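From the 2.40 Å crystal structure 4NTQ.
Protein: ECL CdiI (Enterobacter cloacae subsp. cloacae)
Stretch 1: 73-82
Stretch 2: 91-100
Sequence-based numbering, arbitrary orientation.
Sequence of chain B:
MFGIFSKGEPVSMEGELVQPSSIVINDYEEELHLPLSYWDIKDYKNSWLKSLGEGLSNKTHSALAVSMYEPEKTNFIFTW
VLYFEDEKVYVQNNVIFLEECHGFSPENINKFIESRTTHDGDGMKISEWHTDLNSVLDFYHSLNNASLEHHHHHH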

# COMPACT_ATOMS: atom_id res chain seq x y z
N LYS B 73 8.47 12.52 9.65
CA LYS B 73 7.48 12.15 10.64
C LYS B 73 6.75 10.88 10.22
O LYS B 73 5.77 10.50 10.83
CB LYS B 73 6.49 13.28 10.87
N THR B 74 7.25 10.22 9.19
CA THR B 74 6.59 9.04 8.65
C THR B 74 7.15 7.73 9.22
O THR B 74 8.36 7.54 9.23
CB THR B 74 6.70 9.00 7.12
OG1 THR B 74 6.13 10.19 6.57
CG2 THR B 74 5.97 7.81 6.56
N ASN B 75 6.27 6.85 9.68
CA ASN B 75 6.69 5.53 10.14
C ASN B 75 6.68 4.46 9.04
O ASN B 75 7.51 3.55 9.04
CB ASN B 75 5.83 5.06 11.31
CG ASN B 75 6.31 5.60 12.62
OD1 ASN B 75 7.52 5.79 12.82
ND2 ASN B 75 5.38 5.87 13.52
N PHE B 76 5.72 4.58 8.12
CA PHE B 76 5.57 3.63 7.02
C PHE B 76 4.62 4.15 5.95
O PHE B 76 3.78 5.00 6.22
CB PHE B 76 5.05 2.29 7.53
CG PHE B 76 3.67 2.38 8.16
CD1 PHE B 76 2.53 2.22 7.39
CD2 PHE B 76 3.53 2.61 9.51
CE1 PHE B 76 1.28 2.28 7.96
CE2 PHE B 76 2.29 2.67 10.09
CZ PHE B 76 1.16 2.51 9.31
N ILE B 77 4.74 3.65 4.73
CA ILE B 77 3.82 4.01 3.67
C ILE B 77 3.39 2.76 2.93
O ILE B 77 4.15 1.79 2.84
CB ILE B 77 4.46 4.98 2.67
CG1 ILE B 77 5.63 4.30 1.95
CG2 ILE B 77 4.90 6.26 3.36
CD1 ILE B 77 6.31 5.14 0.88
N PHE B 78 2.17 2.77 2.41
CA PHE B 78 1.68 1.68 1.57
C PHE B 78 2.08 1.95 0.14
O PHE B 78 2.02 3.09 -0.32
CB PHE B 78 0.17 1.51 1.67
CG PHE B 78 -0.30 1.04 3.01
CD1 PHE B 78 -0.39 -0.32 3.28
CD2 PHE B 78 -0.64 1.94 4.00
CE1 PHE B 78 -0.82 -0.76 4.51
CE2 PHE B 78 -1.07 1.50 5.23
CZ PHE B 78 -1.16 0.15 5.49
N THR B 79 2.52 0.91 -0.55
CA THR B 79 2.87 1.03 -1.95
C THR B 79 2.32 -0.13 -2.73
O THR B 79 2.04 -1.20 -2.18
CB THR B 79 4.39 1.00 -2.14
OG1 THR B 79 4.87 -0.31 -1.79
CG2 THR B 79 5.08 2.06 -1.27
N TRP B 80 2.15 0.09 -4.03
CA TRP B 80 1.93 -1.00 -4.96
C TRP B 80 3.14 -1.00 -5.88
O TRP B 80 3.52 0.04 -6.41
CB TRP B 80 0.60 -0.83 -5.70
CG TRP B 80 -0.56 -1.08 -4.74
CD1 TRP B 80 -1.02 -0.23 -3.77
CD2 TRP B 80 -1.35 -2.28 -4.61
NE1 TRP B 80 -2.05 -0.81 -3.07
CE2 TRP B 80 -2.27 -2.06 -3.57
CE3 TRP B 80 -1.36 -3.51 -5.29
CZ2 TRP B 80 -3.20 -3.03 -3.18
CZ3 TRP B 80 -2.29 -4.47 -4.90
CH2 TRP B 80 -3.19 -4.22 -3.85
N VAL B 81 3.76 -2.17 -6.01
CA VAL B 81 5.06 -2.30 -6.65
C VAL B 81 4.97 -3.11 -7.93
O VAL B 81 4.46 -4.23 -7.93
CB VAL B 81 6.05 -2.99 -5.69
CG1 VAL B 81 7.35 -3.31 -6.40
CG2 VAL B 81 6.29 -2.12 -4.47
N LEU B 82 5.47 -2.54 -9.03
CA LEU B 82 5.37 -3.17 -10.34
C LEU B 82 6.73 -3.74 -10.72
O LEU B 82 7.74 -3.04 -10.64
CB LEU B 82 4.93 -2.16 -11.40
CG LEU B 82 3.44 -1.79 -11.49
CD1 LEU B 82 2.85 -1.33 -10.16
CD2 LEU B 82 3.24 -0.73 -12.53
N VAL B 91 2.62 -7.37 -9.86
CA VAL B 91 2.27 -6.31 -8.96
C VAL B 91 2.09 -6.88 -7.57
O VAL B 91 1.37 -7.87 -7.36
CB VAL B 91 0.95 -5.61 -9.37
CG1 VAL B 91 0.74 -4.35 -8.52
CG2 VAL B 91 0.95 -5.26 -10.85
N GLN B 92 2.73 -6.23 -6.60
CA GLN B 92 2.67 -6.66 -5.22
C GLN B 92 2.28 -5.45 -4.40
O GLN B 92 2.35 -4.32 -4.89
CB GLN B 92 4.03 -7.21 -4.77
CG GLN B 92 4.36 -8.52 -5.45
CD GLN B 92 5.63 -9.17 -4.91
OE1 GLN B 92 6.15 -8.81 -3.86
NE2 GLN B 92 6.13 -10.15 -5.65
N ASN B 93 1.88 -5.68 -3.16
CA ASN B 93 1.38 -4.63 -2.30
C ASN B 93 2.24 -4.70 -1.07
O ASN B 93 2.13 -5.64 -0.28
CB ASN B 93 -0.11 -4.89 -1.98
CG ASN B 93 -0.69 -3.90 -0.97
OD1 ASN B 93 -1.56 -4.28 -0.17
ND2 ASN B 93 -0.23 -2.64 -0.99
N ASN B 94 3.14 -3.73 -0.93
CA ASN B 94 4.17 -3.81 0.11
C ASN B 94 4.12 -2.60 0.98
O ASN B 94 3.91 -1.49 0.49
CB ASN B 94 5.58 -3.96 -0.51
CG ASN B 94 5.71 -5.23 -1.34
OD1 ASN B 94 4.93 -6.18 -1.17
ND2 ASN B 94 6.68 -5.26 -2.24
N VAL B 95 4.29 -2.81 2.28
CA VAL B 95 4.42 -1.71 3.22
C VAL B 95 5.89 -1.42 3.41
O VAL B 95 6.66 -2.32 3.75
CB VAL B 95 3.84 -2.07 4.58
CG1 VAL B 95 4.13 -0.97 5.57
CG2 VAL B 95 2.36 -2.30 4.46
N ILE B 96 6.29 -0.17 3.19
CA ILE B 96 7.66 0.23 3.44
C ILE B 96 7.83 0.83 4.83
O ILE B 96 7.30 1.89 5.12
CB ILE B 96 8.13 1.25 2.43
CG1 ILE B 96 7.90 0.77 1.01
CG2 ILE B 96 9.59 1.53 2.64
CD1 ILE B 96 8.68 1.57 -0.00
N PHE B 97 8.60 0.16 5.68
CA PHE B 97 8.83 0.63 7.05
C PHE B 97 9.98 1.62 7.13
O PHE B 97 11.06 1.35 6.62
CB PHE B 97 9.07 -0.54 7.99
CG PHE B 97 7.82 -1.28 8.35
CD1 PHE B 97 6.88 -0.70 9.18
CD2 PHE B 97 7.58 -2.54 7.84
CE1 PHE B 97 5.72 -1.37 9.50
CE2 PHE B 97 6.42 -3.21 8.16
CZ PHE B 97 5.49 -2.63 8.99
N LEU B 98 9.75 2.76 7.78
CA LEU B 98 10.75 3.81 7.84
C LEU B 98 10.93 4.38 9.25
O LEU B 98 11.53 5.45 9.41
CB LEU B 98 10.36 4.95 6.89
CG LEU B 98 9.82 4.52 5.53
CD1 LEU B 98 9.17 5.71 4.84
CD2 LEU B 98 10.94 3.95 4.69
N GLU B 99 10.41 3.67 10.24
CA GLU B 99 10.41 4.15 11.62
C GLU B 99 11.82 4.42 12.08
O GLU B 99 12.08 5.40 12.78
CB GLU B 99 9.72 3.14 12.54
N GLU B 100 12.74 3.55 11.66
CA GLU B 100 14.15 3.73 11.99
C GLU B 100 14.97 4.00 10.74
O GLU B 100 16.01 3.36 10.51
CB GLU B 100 14.70 2.54 12.78
CG GLU B 100 14.07 2.36 14.17
CD GLU B 100 14.09 3.64 15.01
OE1 GLU B 100 15.11 4.35 15.03
OE2 GLU B 100 13.07 3.92 15.68

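Strands 76-82 and 91-97 pair antiparallel, burying 883 Å² between the stretches, both sides summed; seven of the nine hydrogen bonds between them join backbone atoms. Ile77 and Ile96 exchange two (Ile77 N to Ile96 O, 3.1 Å; Ile96 N to Ile77 O, 2.9 Å), and Thr79 with Asn94 and Val81 with Gln92 repeat the pattern. Past the strand end, Leu98 N still reaches Asn75 O at 2.7 Å.

Ile77, Thr79, Val81, Gln92, Asn94 and Ile96 share one face. Thr79, at chi1 p, brings OG1 back to its own ladder, donating to Asn94 O at 2.7 Å, while CG2 rests 3.8 Å from CD1 of Ile96: one small residue serves both polar backbone and apolar neighbour.

Phe76, Phe78, Trp80, Leu82, Val91, Asn93, Val95 and Phe97 line the other. Asn93, at chi1 t, sends ND2 to Thr79 O (2.9 Å), an acceptor shared with Asn94 N. Trp80, at m with chi2 76°, lays its six-membered ring 3.5 Å (centroid) from Asn93 CB, almost on the ring normal; its CE3 meets Val91 CG1 at 3.9 Å. Val91 and Val95 are both t. Val91 CG1 also touches Leu82 CD1 (4.0 Å), and Val95 puts CG2 near Phe78 CE1 (3.5 Å). Though the end of Phe76, at p, leads off, its CB (3.9 Å) and CD1 (4.0 Å) stay close to Val95 CG1, and CB lies 3.9 Å from Phe97 CD1.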